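LSM2-LSM8 complex subunit lsm8 (Schizosaccharomyces pombe, PDB 6PPN) forms, with Lsm2 to Lsm7, the nuclear LSM2-LSM8 complex that binds U6 snRNA, most tightly when it ends in a cyclic 2',3' phosphate, and assists spliceosome assembly. Local coordinates at residues Q9-I14 / V68-E73; L22-G27 / I35-F40; F40-S45 / I79-I84. One frame throughout, in Å; residues are numbered along the deposited sequence.

Contact 1: Q9-I14 / V68-E73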
ATOM      1  N   GLN H   9     -10.156  25.645  -5.747  1.00 46.38           N
ATOM      2  CA  GLN H   9     -11.335  25.326  -6.534  1.00 50.30           C
ATOM      3  C   GLN H   9     -11.989  24.064  -5.993  1.00 42.39           C
ATOM      4  O   GLN H   9     -11.370  23.290  -5.251  1.00 44.00           O
ATOM      5  CB  GLN H   9     -10.980  25.149  -8.014  1.00 56.19           C
ATOM      6  CG  GLN H   9     -10.313  26.376  -8.615  1.00 58.55           C
ATOM      7  CD  GLN H   9      -9.482  26.028  -9.832  1.00 54.35           C
ATOM      8  OE1 GLN H   9     -10.008  25.879 -10.943  1.00 52.51           O
ATOM      9  NE2 GLN H   9      -8.174  25.843  -9.618  1.00 48.35           N
ATOM     10  N   ARG H  10     -13.263  23.875  -6.363  1.00 42.59           N
ATOM     11  CA  ARG H  10     -13.993  22.669  -5.992  1.00 45.29           C
ATOM     12  C   ARG H  10     -13.382  21.474  -6.694  1.00 51.98           C
ATOM     13  O   ARG H  10     -13.085  21.518  -7.888  1.00 58.89           O
ATOM     14  CB  ARG H  10     -15.470  22.765  -6.345  1.00 49.83           C
ATOM     15  CG  ARG H  10     -16.206  23.838  -5.576  1.00 63.08           C
ATOM     16  CD  ARG H  10     -16.091  23.681  -4.045  1.00 70.72           C
ATOM     17  NE  ARG H  10     -16.907  22.603  -3.477  1.00 76.29           N
ATOM     18  CZ  ARG H  10     -17.091  22.408  -2.164  1.00 76.20           C
ATOM     19  NH1 ARG H  10     -16.529  23.218  -1.274  1.00 73.06           N
ATOM     20  NH2 ARG H  10     -17.846  21.401  -1.730  1.00 72.19           N
ATOM     21  N   VAL H  11     -13.171  20.419  -5.936  1.00 49.12           N
ATOM     22  CA  VAL H  11     -12.399  19.271  -6.358  1.00 46.50           C
ATOM     23  C   VAL H  11     -13.128  18.037  -5.844  1.00 45.27           C
ATOM     24  O   VAL H  11     -13.856  18.105  -4.852  1.00 44.00           O
ATOM     25  CB  VAL H  11     -10.984  19.443  -5.780  1.00 47.86           C
ATOM     26  CG1 VAL H  11     -10.525  18.234  -5.042  1.00 50.83           C
ATOM     27  CG2 VAL H  11     -10.021  19.945  -6.859  1.00 41.93           C
ATOM     28  N   GLN H  12     -12.964  16.907  -6.526  1.00 42.08           N
ATOM     29  CA  GLN H  12     -13.647  15.676  -6.143  1.00 34.91           C
ATOM     30  C   GLN H  12     -12.605  14.578  -6.006  1.00 36.05           C
ATOM     31  O   GLN H  12     -11.983  14.187  -6.988  1.00 40.18           O
ATOM     32  CB  GLN H  12     -14.717  15.263  -7.157  1.00 37.88           C
ATOM     33  CG  GLN H  12     -15.213  13.820  -6.923  1.00 38.17           C
ATOM     34  CD  GLN H  12     -16.391  13.427  -7.802  1.00 43.34           C
ATOM     35  OE1 GLN H  12     -17.511  13.905  -7.609  1.00 48.30           O
ATOM     36  NE2 GLN H  12     -16.142  12.549  -8.772  1.00 42.23           N
ATOM     37  N   VAL H  13     -12.441  14.055  -4.800  1.00 38.42           N
ATOM     38  CA  VAL H  13     -11.395  13.092  -4.496  1.00 31.69           C
ATOM     39  C   VAL H  13     -12.019  11.717  -4.452  1.00 36.72           C
ATOM     40  O   VAL H  13     -13.053  11.521  -3.798  1.00 37.62           O
ATOM     41  CB  VAL H  13     -10.722  13.394  -3.146  1.00 27.93           C
ATOM     42  CG1 VAL H  13      -9.684  12.305  -2.856  1.00 32.97           C
ATOM     43  CG2 VAL H  13     -10.063  14.785  -3.148  1.00 34.96           C
ATOM     44  N   ILE H  14     -11.393  10.767  -5.140  1.00 36.50           N
ATOM     45  CA  ILE H  14     -11.719   9.355  -5.017  1.00 35.01           C
ATOM     46  C   ILE H  14     -10.592   8.718  -4.227  1.00 31.69           C
ATOM     47  O   ILE H  14      -9.425   8.794  -4.644  1.00 35.01           O
ATOM     48  CB  ILE H  14     -11.850   8.666  -6.378  1.00 39.89           C
ATOM     49  CG1 ILE H  14     -12.764   9.466  -7.282  1.00 37.31           C
ATOM     50  CG2 ILE H  14     -12.395   7.273  -6.174  1.00 29.79           C
ATOM     51  CD1 ILE H  14     -14.118   9.292  -6.922  1.00 37.63           C
ATOM     52  N   VAL H  68      -7.859  12.925  -8.028  1.00 33.18           N
ATOM     53  CA  VAL H  68      -8.407  14.246  -7.705  1.00 33.26           C
ATOM     54  C   VAL H  68      -8.936  14.866  -8.999  1.00 39.76           C
ATOM     55  O   VAL H  68      -8.157  15.163  -9.909  1.00 39.71           O
ATOM     56  CB  VAL H  68      -7.361  15.169  -7.058  1.00 34.51           C
ATOM     57  CG1 VAL H  68      -8.000  16.503  -6.694  1.00 30.53           C
ATOM     58  CG2 VAL H  68      -6.725  14.508  -5.814  1.00 28.47           C
ATOM     59  N   GLY H  69     -10.246  15.046  -9.098  1.00 37.94           N
ATOM     60  CA  GLY H  69     -10.867  15.611 -10.286  1.00 35.51           C
ATOM     61  C   GLY H  69     -11.292  17.044 -10.022  1.00 42.56           C
ATOM     62  O   GLY H  69     -11.717  17.371  -8.925  1.00 39.65           O
ATOM     63  N   LEU H  70     -11.171  17.899 -11.029  1.00 41.16           N
ATOM     64  CA  LEU H  70     -11.632  19.273 -10.922  1.00 47.76           C
ATOM     65  C   LEU H  70     -13.100  19.287 -11.327  1.00 58.51           C
ATOM     66  O   LEU H  70     -13.434  18.879 -12.443  1.00 60.21           O
ATOM     67  CB  LEU H  70     -10.801  20.176 -11.833  1.00 43.23           C
ATOM     68  CG  LEU H  70     -11.068  21.673 -11.798  1.00 41.97           C
ATOM     69  CD1 LEU H  70     -10.584  22.248 -10.474  1.00 40.94           C
ATOM     70  CD2 LEU H  70     -10.315  22.342 -12.927  1.00 44.11           C
ATOM     71  N   VAL H  71     -13.982  19.727 -10.432  1.00 59.31           N
ATOM     72  CA  VAL H  71     -15.400  19.664 -10.764  1.00 56.09           C
ATOM     73  C   VAL H  71     -15.736  20.874 -11.624  1.00 58.16           C
ATOM     74  O   VAL H  71     -15.432  22.026 -11.277  1.00 56.19           O
ATOM     75  CB  VAL H  71     -16.295  19.552  -9.513  1.00 49.01           C
ATOM     76  CG1 VAL H  71     -15.483  19.226  -8.273  1.00 42.38           C
ATOM     77  CG2 VAL H  71     -17.142  20.750  -9.305  1.00 48.60           C
ATOM     78  N   ASN H  72     -16.302  20.600 -12.789  1.00 49.78           N
ATOM     79  CA  ASN H  72     -16.648  21.642 -13.731  1.00 52.02           C
ATOM     80  C   ASN H  72     -17.993  22.184 -13.316  1.00 64.24           C
ATOM     81  O   ASN H  72     -18.989  21.452 -13.354  1.00 68.62           O
ATOM     82  CB  ASN H  72     -16.689  21.065 -15.137  1.00 57.74           C
ATOM     83  CG  ASN H  72     -16.712  22.125 -16.190  1.00 65.62           C
ATOM     84  OD1 ASN H  72     -17.768  22.593 -16.614  1.00 65.57           O
ATOM     85  ND2 ASN H  72     -15.527  22.532 -16.613  1.00 75.14           N
ATOM     86  N   GLU H  73     -18.030  23.459 -12.917  1.00 68.39           N
ATOM     87  CA  GLU H  73     -19.230  23.967 -12.267  1.00 66.28           C
ATOM     88  C   GLU H  73     -20.439  23.884 -13.188  1.00 72.17           C
ATOM     89  O   GLU H  73     -21.536  23.537 -12.739  1.00 80.45           O
ATOM     90  CB  GLU H  73     -19.020  25.399 -11.764  1.00 70.22           C
ATOM     91  CG  GLU H  73     -17.755  25.654 -10.889  1.00 82.06           C
ATOM     92  CD  GLU H  73     -17.562  24.720  -9.659  1.00 96.00           C
ATOM     93  OE1 GLU H  73     -16.575  24.937  -8.910  1.00 96.24           O
ATOM     94  OE2 GLU H  73     -18.380  23.805  -9.403  1.00 98.93           O
TER
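The guanidinium of Arg10 and the carboxylate of Glu73 are tilted by 37° and never meet: the poorly ordered Glu73 OE1 stays 5.9 Å from Arg10 NE and lies instead beside Arg10 CB and CG. The Arg10 chain bends at chi2 and chi3 away from Val71, and its tip bonds to Ser24 OG and Asp38 O. At the flat amide of Gln9, OE1 touches Leu70 CD1 (3.7 Å), whereas NE2 donates to the carbonyls of Asp5 and Met7. The two backbones run antiparallel. Gln12 N and Gly69 O bond at 2.7 Å in the carbonyl plane, Gly69 N returns a nearly straight bond to Gln12 O (2.9 Å, 175°), and Val71 N reaches Arg10 O from above the carbonyl plane at 3.2 Å. This is the pairing of the first and last strands of the Sm fold, a small, strongly bent barrel. The strand 65-71 also adds to a strand of the neighbouring protein chain, so the sheet runs on through the ring. Toward the interior, Val11 CG1 presses on Val68 CG1 at 3.5 Å, tighter than usual for two carbons, and Val11 takes an unstaggered chi1 of 129°. The opposite face carries Gln12, whose extended chain leads NE2 to the backbone of the adjacent protein chain. Val71, also far from staggered, lays CG1 against Arg10 O (3.3 Å).

Contact 2: L22-G27 / I35-F40; sequences LGSLKG and ILSDSF
Ser24 O is gripped twice: by one hydrogen bond, from Ser37 N (3.0 Å, in the carbonyl plane, on a lone pair), and by a C-H...O contact from Leu36 CA (3.2 Å). The pair belongs to the hairpin formed by strands 20-28 and 34-36 of the Sm fold, which continues past a corner at Ser37 and Asp38 into strand 39-43. Ser24 N answers by donating to Ser37 O, and Lys26 N to Ile35 O. Beyond the corner, Leu22 and Phe40 exchange both of their backbone bonds, each with the donor nearly along the C=O axis. Between the Leu22-Phe40 and Ser24-Ser37 pairs the register slips by one residue, a beta bulge, with Asp38 in the left-handed region (phi 47°, psi 41°). The bulge brings Ser39 CA within 4.0 Å of Gly23 CA, an approach that the lack of a side chain on Gly23 permits. Ser39 CA also gives Leu22 O a second, close C-H contact. Phe40 puts its ring in the crowded position between backbone N and carbonyl carbon (chi1 58°), which folds it back over Leu22. Leu22 CB sits over the ring face, toward the rim, in a CH-pi contact of 4.2 Å to the centroid. On the other side of the sheet Leu25 CD1 meets Leu36 CD2, in the barrel interior. The bent Lys26 chain, whose NZ forms a salt bridge with Glu8, passes its CD 3.3 Å from Ser37 OG.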
ATOM      1  N   LEU H  22     -16.025  15.729  -1.959  1.00 43.23           N
ATOM      2  CA  LEU H  22     -15.889  16.965  -2.706  1.00 45.88           C
ATOM      3  C   LEU H  22     -15.526  18.078  -1.750  1.00 42.56           C
ATOM      4  O   LEU H  22     -16.016  18.108  -0.612  1.00 45.48           O
ATOM      5  CB  LEU H  22     -17.192  17.327  -3.418  1.00 47.00           C
ATOM      6  CG  LEU H  22     -17.526  16.470  -4.639  1.00 48.26           C
ATOM      7  CD1 LEU H  22     -18.238  15.185  -4.212  1.00 44.81           C
ATOM      8  CD2 LEU H  22     -18.372  17.288  -5.629  1.00 51.13           C
ATOM      9  N   GLY H  23     -14.702  19.012  -2.208  1.00 37.53           N
ATOM     10  CA  GLY H  23     -14.451  20.185  -1.379  1.00 36.43           C
ATOM     11  C   GLY H  23     -13.477  21.121  -2.060  1.00 38.83           C
ATOM     12  O   GLY H  23     -13.012  20.862  -3.166  1.00 44.71           O
ATOM     13  N   SER H  24     -13.199  22.243  -1.391  1.00 44.22           N
ATOM     14  CA  SER H  24     -12.255  23.215  -1.925  1.00 42.72           C
ATOM     15  C   SER H  24     -10.818  22.830  -1.600  1.00 47.70           C
ATOM     16  O   SER H  24     -10.480  22.564  -0.441  1.00 50.17           O
ATOM     17  CB  SER H  24     -12.578  24.592  -1.379  1.00 47.90           C
ATOM     18  OG  SER H  24     -13.927  24.875  -1.681  1.00 56.76           O
ATOM     19  N   LEU H  25      -9.965  22.788  -2.622  1.00 45.68           N
ATOM     20  CA  LEU H  25      -8.587  22.369  -2.382  1.00 37.79           C
ATOM     21  C   LEU H  25      -7.854  23.540  -1.754  1.00 47.68           C
ATOM     22  O   LEU H  25      -7.684  24.591  -2.384  1.00 51.64           O
ATOM     23  CB  LEU H  25      -7.912  21.909  -3.670  1.00 36.69           C
ATOM     24  CG  LEU H  25      -6.478  21.371  -3.537  1.00 33.08           C
ATOM     25  CD1 LEU H  25      -6.475  20.133  -2.640  1.00 30.83           C
ATOM     26  CD2 LEU H  25      -5.895  21.005  -4.886  1.00 34.51           C
ATOM     27  N   LYS H  26      -7.455  23.381  -0.496  1.00 50.96           N
ATOM     28  CA  LYS H  26      -6.725  24.434   0.185  1.00 52.05           C
ATOM     29  C   LYS H  26      -5.234  24.156   0.239  1.00 44.88           C
ATOM     30  O   LYS H  26      -4.454  25.071   0.505  1.00 45.87           O
ATOM     31  CB  LYS H  26      -7.274  24.629   1.609  1.00 50.98           C
ATOM     32  CG  LYS H  26      -8.788  24.780   1.651  1.00 46.78           C
ATOM     33  CD  LYS H  26      -9.314  26.044   0.964  1.00 42.63           C
ATOM     34  CE  LYS H  26      -8.936  27.315   1.662  1.00 46.98           C
ATOM     35  NZ  LYS H  26      -9.418  28.535   0.896  1.00 52.84           N
ATOM     36  N   GLY H  27      -4.803  22.936  -0.038  1.00 39.21           N
ATOM     37  CA  GLY H  27      -3.367  22.757  -0.088  1.00 32.13           C
ATOM     38  C   GLY H  27      -3.024  21.306  -0.289  1.00 40.98           C
ATOM     39  O   GLY H  27      -3.885  20.458  -0.089  1.00 39.73           O
ATOM     40  N   ILE H  35      -5.660  19.071   1.768  1.00 40.29           N
ATOM     41  CA  ILE H  35      -6.622  19.747   2.632  1.00 43.78           C
ATOM     42  C   ILE H  35      -7.831  20.103   1.780  1.00 42.43           C
ATOM     43  O   ILE H  35      -7.710  20.874   0.820  1.00 46.97           O
ATOM     44  CB  ILE H  35      -6.048  21.032   3.253  1.00 44.49           C
ATOM     45  CG1 ILE H  35      -4.773  20.772   4.043  1.00 47.00           C
ATOM     46  CG2 ILE H  35      -7.100  21.687   4.157  1.00 40.99           C
ATOM     47  CD1 ILE H  35      -4.012  22.075   4.364  1.00 46.43           C
ATOM     48  N   LEU H  36      -9.007  19.643   2.186  1.00 41.36           N
ATOM     49  CA  LEU H  36     -10.264  20.088   1.602  1.00 40.86           C
ATOM     50  C   LEU H  36     -11.060  20.832   2.664  1.00 46.67           C
ATOM     51  O   LEU H  36     -11.106  20.407   3.819  1.00 48.12           O
ATOM     52  CB  LEU H  36     -11.090  18.907   1.112  1.00 34.72           C
ATOM     53  CG  LEU H  36     -10.384  17.945   0.180  1.00 38.62           C
ATOM     54  CD1 LEU H  36     -11.386  16.932  -0.336  1.00 40.93           C
ATOM     55  CD2 LEU H  36      -9.789  18.712  -0.916  1.00 34.08           C
ATOM     56  N   SER H  37     -11.669  21.952   2.294  1.00 45.61           N
ATOM     57  CA  SER H  37     -12.563  22.649   3.208  1.00 44.67           C
ATOM     58  C   SER H  37     -13.957  22.711   2.610  1.00 40.44           C
ATOM     59  O   SER H  37     -14.138  22.512   1.406  1.00 47.70           O
ATOM     60  CB  SER H  37     -12.057  24.050   3.525  1.00 50.91           C
ATOM     61  OG  SER H  37     -12.066  24.847   2.365  1.00 58.50           O
ATOM     62  N   ASP H  38     -14.944  22.972   3.464  1.00 43.59           N
ATOM     63  CA  ASP H  38     -16.354  22.885   3.072  1.00 49.26           C
ATOM     64  C   ASP H  38     -16.641  21.591   2.319  1.00 42.66           C
ATOM     65  O   ASP H  38     -17.370  21.561   1.321  1.00 50.22           O
ATOM     66  CB  ASP H  38     -16.769  24.101   2.251  1.00 50.16           C
ATOM     67  CG  ASP H  38     -16.873  25.334   3.086  1.00 66.53           C
ATOM     68  OD1 ASP H  38     -17.747  25.358   3.982  1.00 80.71           O
ATOM     69  OD2 ASP H  38     -16.048  26.255   2.894  1.00 64.75           O
ATOM     70  N   SER H  39     -16.057  20.510   2.792  1.00 44.30           N
ATOM     71  CA  SER H  39     -16.145  19.256   2.067  1.00 48.67           C
ATOM     72  C   SER H  39     -17.364  18.443   2.496  1.00 47.30           C
ATOM     73  O   SER H  39     -17.977  18.660   3.547  1.00 46.82           O
ATOM     74  CB  SER H  39     -14.900  18.420   2.296  1.00 45.24           C
ATOM     75  OG  SER H  39     -14.873  18.070   3.655  1.00 56.97           O
ATOM     76  N   PHE H  40     -17.726  17.496   1.644  1.00 44.39           N
ATOM     77  CA  PHE H  40     -18.801  16.572   1.981  1.00 45.19           C
ATOM     78  C   PHE H  40     -18.549  15.284   1.218  1.00 42.96           C
ATOM     79  O   PHE H  40     -17.814  15.264   0.231  1.00 43.15           O
ATOM     80  CB  PHE H  40     -20.181  17.181   1.690  1.00 53.41           C
ATOM     81  CG  PHE H  40     -20.369  17.597   0.265  1.00 57.48           C
ATOM     82  CD1 PHE H  40     -20.059  18.885  -0.136  1.00 54.24           C
ATOM     83  CD2 PHE H  40     -20.853  16.700  -0.678  1.00 58.14           C
ATOM     84  CE1 PHE H  40     -20.225  19.275  -1.455  1.00 56.41           C
ATOM     85  CE2 PHE H  40     -21.027  17.086  -2.001  1.00 59.23           C
ATOM     86  CZ  PHE H  40     -20.718  18.377  -2.387  1.00 58.38           C
TER

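Contact 3: F40-S45 / I79-I84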
ATOM      1  N   PHE H  40     -17.726  17.496   1.644  1.00 44.39           N
ATOM      2  CA  PHE H  40     -18.801  16.572   1.981  1.00 45.19           C
ATOM      3  C   PHE H  40     -18.549  15.284   1.218  1.00 42.96           C
ATOM      4  O   PHE H  40     -17.814  15.264   0.231  1.00 43.15           O
ATOM      5  CB  PHE H  40     -20.181  17.181   1.690  1.00 53.41           C
ATOM      6  CG  PHE H  40     -20.369  17.597   0.265  1.00 57.48           C
ATOM      7  CD1 PHE H  40     -20.059  18.885  -0.136  1.00 54.24           C
ATOM      8  CD2 PHE H  40     -20.853  16.700  -0.678  1.00 58.14           C
ATOM      9  CE1 PHE H  40     -20.225  19.275  -1.455  1.00 56.41           C
ATOM     10  CE2 PHE H  40     -21.027  17.086  -2.001  1.00 59.23           C
ATOM     11  CZ  PHE H  40     -20.718  18.377  -2.387  1.00 58.38           C
ATOM     12  N   GLU H  41     -19.098  14.185   1.717  1.00 41.14           N
ATOM     13  CA  GLU H  41     -18.977  12.912   1.022  1.00 45.47           C
ATOM     14  C   GLU H  41     -20.254  12.676   0.247  1.00 55.94           C
ATOM     15  O   GLU H  41     -21.328  13.032   0.718  1.00 55.86           O
ATOM     16  CB  GLU H  41     -18.748  11.748   1.983  1.00 49.96           C
ATOM     17  CG  GLU H  41     -18.822  10.412   1.278  1.00 49.12           C
ATOM     18  CD  GLU H  41     -18.351   9.239   2.118  1.00 55.14           C
ATOM     19  OE1 GLU H  41     -18.162   8.150   1.537  1.00 54.57           O
ATOM     20  OE2 GLU H  41     -18.151   9.405   3.340  1.00 59.46           O
ATOM     21  N   ARG H  42     -20.138  12.068  -0.928  1.00 52.84           N
ATOM     22  CA  ARG H  42     -21.297  11.640  -1.705  1.00 49.56           C
ATOM     23  C   ARG H  42     -21.317  10.124  -1.735  1.00 46.89           C
ATOM     24  O   ARG H  42     -20.300   9.494  -2.051  1.00 47.74           O
ATOM     25  CB  ARG H  42     -21.247  12.158  -3.145  1.00 51.24           C
ATOM     26  CG  ARG H  42     -21.989  13.424  -3.406  1.00 54.90           C
ATOM     27  CD  ARG H  42     -21.688  13.934  -4.826  1.00 53.73           C
ATOM     28  NE  ARG H  42     -22.350  15.223  -5.043  1.00 52.60           N
ATOM     29  CZ  ARG H  42     -22.046  16.076  -6.013  1.00 48.36           C
ATOM     30  NH1 ARG H  42     -21.085  15.788  -6.871  1.00 46.41           N
ATOM     31  NH2 ARG H  42     -22.707  17.225  -6.120  1.00 57.44           N
ATOM     32  N   ILE H  43     -22.447   9.546  -1.373  1.00 50.59           N
ATOM     33  CA  ILE H  43     -22.643   8.108  -1.464  1.00 53.49           C
ATOM     34  C   ILE H  43     -23.703   7.877  -2.529  1.00 57.95           C
ATOM     35  O   ILE H  43     -24.904   8.042  -2.283  1.00 56.41           O
ATOM     36  CB  ILE H  43     -23.030   7.486  -0.122  1.00 52.36           C
ATOM     37  CG1 ILE H  43     -21.964   7.827   0.930  1.00 43.22           C
ATOM     38  CG2 ILE H  43     -23.178   5.991  -0.279  1.00 53.41           C
ATOM     39  CD1 ILE H  43     -22.277   7.310   2.308  1.00 48.42           C
ATOM     40  N   ILE H  44     -23.239   7.589  -3.731  1.00 61.35           N
ATOM     41  CA  ILE H  44     -24.054   7.109  -4.839  1.00 55.50           C
ATOM     42  C   ILE H  44     -24.111   5.594  -4.751  1.00 50.35           C
ATOM     43  O   ILE H  44     -23.097   4.937  -4.503  1.00 53.51           O
ATOM     44  CB  ILE H  44     -23.458   7.566  -6.185  1.00 62.08           C
ATOM     45  CG1 ILE H  44     -23.658   9.061  -6.369  1.00 68.79           C
ATOM     46  CG2 ILE H  44     -23.977   6.724  -7.369  1.00 60.65           C
ATOM     47  CD1 ILE H  44     -22.811   9.615  -7.482  1.00 78.52           C
ATOM     48  N   SER H  45     -25.303   5.039  -4.927  1.00 59.52           N
ATOM     49  CA  SER H  45     -25.516   3.605  -4.888  1.00 53.74           C
ATOM     50  C   SER H  45     -26.501   3.236  -5.991  1.00 70.57           C
ATOM     51  O   SER H  45     -26.990   4.092  -6.732  1.00 78.80           O
ATOM     52  CB  SER H  45     -26.047   3.177  -3.529  1.00 49.72           C
ATOM     53  OG  SER H  45     -27.416   3.509  -3.450  1.00 56.42           O
ATOM     54  N   ILE H  79     -26.453  18.561 -13.727  1.00 75.85           N
ATOM     55  CA  ILE H  79     -26.740  17.223 -13.210  1.00 71.13           C
ATOM     56  C   ILE H  79     -27.621  17.309 -11.971  1.00 75.27           C
ATOM     57  O   ILE H  79     -27.378  18.135 -11.078  1.00 84.96           O
ATOM     58  CB  ILE H  79     -25.429  16.482 -12.892  1.00 63.13           C
ATOM     59  CG1 ILE H  79     -24.564  16.378 -14.143  1.00 56.97           C
ATOM     60  CG2 ILE H  79     -25.711  15.103 -12.340  1.00 55.88           C
ATOM     61  CD1 ILE H  79     -23.206  15.902 -13.861  1.00 53.21           C
ATOM     62  N   GLU H  80     -28.640  16.445 -11.902  1.00 74.40           N
ATOM     63  CA  GLU H  80     -29.467  16.303 -10.698  1.00 77.17           C
ATOM     64  C   GLU H  80     -28.977  15.081  -9.928  1.00 77.41           C
ATOM     65  O   GLU H  80     -29.485  13.970 -10.095  1.00 83.55           O
ATOM     66  CB  GLU H  80     -30.940  16.160 -11.067  1.00 81.80           C
ATOM     67  CG  GLU H  80     -31.902  16.352  -9.912  1.00 93.54           C
ATOM     68  CD  GLU H  80     -32.017  17.802  -9.482  1.00108.40           C
ATOM     69  OE1 GLU H  80     -32.290  18.671 -10.344  1.00110.74           O
ATOM     70  OE2 GLU H  80     -31.822  18.074  -8.278  1.00115.46           O
ATOM     71  N   TRP H  81     -28.007  15.312  -9.037  1.00 69.36           N
ATOM     72  CA  TRP H  81     -27.354  14.227  -8.315  1.00 63.73           C
ATOM     73  C   TRP H  81     -28.300  13.479  -7.386  1.00 67.60           C
ATOM     74  O   TRP H  81     -27.989  12.345  -6.991  1.00 64.84           O
ATOM     75  CB  TRP H  81     -26.169  14.760  -7.511  1.00 58.42           C
ATOM     76  CG  TRP H  81     -24.973  15.189  -8.328  1.00 53.28           C
ATOM     77  CD1 TRP H  81     -24.564  16.472  -8.583  1.00 51.94           C
ATOM     78  CD2 TRP H  81     -24.032  14.334  -8.991  1.00 55.14           C
ATOM     79  NE1 TRP H  81     -23.431  16.462  -9.364  1.00 58.44           N
ATOM     80  CE2 TRP H  81     -23.090  15.164  -9.629  1.00 57.68           C
ATOM     81  CE3 TRP H  81     -23.899  12.945  -9.111  1.00 49.70           C
ATOM     82  CZ2 TRP H  81     -22.039  14.655 -10.364  1.00 56.09           C
ATOM     83  CZ3 TRP H  81     -22.861  12.445  -9.841  1.00 45.29           C
ATOM     84  CH2 TRP H  81     -21.935  13.295 -10.454  1.00 51.76           C
ATOM     85  N   THR H  82     -29.430  14.086  -7.009  1.00 67.19           N
ATOM     86  CA  THR H  82     -30.365  13.413  -6.108  1.00 71.54           C
ATOM     87  C   THR H  82     -30.854  12.099  -6.708  1.00 79.96           C
ATOM     88  O   THR H  82     -30.725  11.030  -6.097  1.00 83.36           O
ATOM     89  CB  THR H  82     -31.540  14.340  -5.782  1.00 66.34           C
ATOM     90  N   LYS H  83     -31.344  12.150  -7.944  1.00 80.57           N
ATOM     91  CA  LYS H  83     -31.846  10.971  -8.636  1.00 81.68           C
ATOM     92  C   LYS H  83     -30.752  10.187  -9.380  1.00 81.80           C
ATOM     93  O   LYS H  83     -31.048   9.564 -10.407  1.00 84.84           O
ATOM     94  CB  LYS H  83     -32.958  11.386  -9.600  1.00 81.46           C
ATOM     95  N   ILE H  84     -29.501  10.180  -8.897  1.00 70.07           N
ATOM     96  CA  ILE H  84     -28.410   9.483  -9.583  1.00 61.34           C
ATOM     97  C   ILE H  84     -28.091   8.175  -8.869  1.00 68.12           C
ATOM     98  O   ILE H  84     -27.922   8.138  -7.643  1.00 70.39           O
ATOM     99  CB  ILE H  84     -27.150  10.361  -9.696  1.00 58.14           C
ATOM    100  CG1 ILE H  84     -27.302  11.379 -10.827  1.00 54.97           C
ATOM    101  CG2 ILE H  84     -25.895   9.495  -9.936  1.00 50.11           C
ATOM    102  CD1 ILE H  84     -26.800  10.870 -12.180  1.00 54.56           C
TER
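The segment that follows helix 73-78 folds back on the far end of strand 39-43, and an arginine-tryptophan cation-pi stack carries the contact. Arg42 is fully extended from CG to NE, with chi1 at -95° rather than in a staggered position, and lays its guanidinium over one face of the Trp81 indole. Its CZ lies 3.6 Å from the centroid of the five-membered ring and only 10° off the ring normal, while the two planes are tilted by 30°. The tilt brings NH2 closest, 3.2 Å from Trp81 CD1; NH1 hangs over Trp81 CE2 and NE1. Trp81 NE1 and the Arg42 nitrogens are all donors and do not bond to each other; Trp81 NE1 donates to Asp76 OD1, an oxygen that also forms a long, weak ion pair with Arg42 NH1. This shared acid in helix 73-78 probably helps to fix the indole's rotation and to balance the arginine's charge. The opposite face of the indole is covered by Ile79 CG2, 3.7 Å above the plane and over its centre, so that the ring is sandwiched between an aliphatic branch and a cation. Ile44 CD1 approaches the six-membered ring, 3.7 Å from Trp81 CZ3, and also meets Ile84 CG2 at 3.9 Å. Ile84 N is tied back to Trp81 O, which closes a turn in the segment. Met50 packs on Arg42, Ile44 and Trp81 alike, and another protein chain packs on Ile44, Ile79, Trp81 and Ile84. Here, then, a C-terminal extension is packed against the end of strand 39-43 of the Sm barrel through a face-on cation-pi stack.

Contacts 1 and 2 lie 9 Å apart, centre to centre, and share the bent sheet: strand 10-15 sits between 65-71 and 20-28, with a probable bond from Val11 N to Gly23 O (2.8 Å). The Arg10 tip bridges them, NH2 lying 3.2 Å from Phe40 CE1. Segments 35-40 and 40-45 share Phe40, which takes part in contact 2 alone; the centres of contacts 2 and 3 are about 17 Å apart. Leu22 CD2 touches Arg42 NH1 at 3.3 Å, so a row of side chains leads from the barrel wall to the C-terminal extension. The bound nucleic acid is about 10 and 11 Å from the nearest atoms of contacts 1 and 2, and about 19 Å from contact 3.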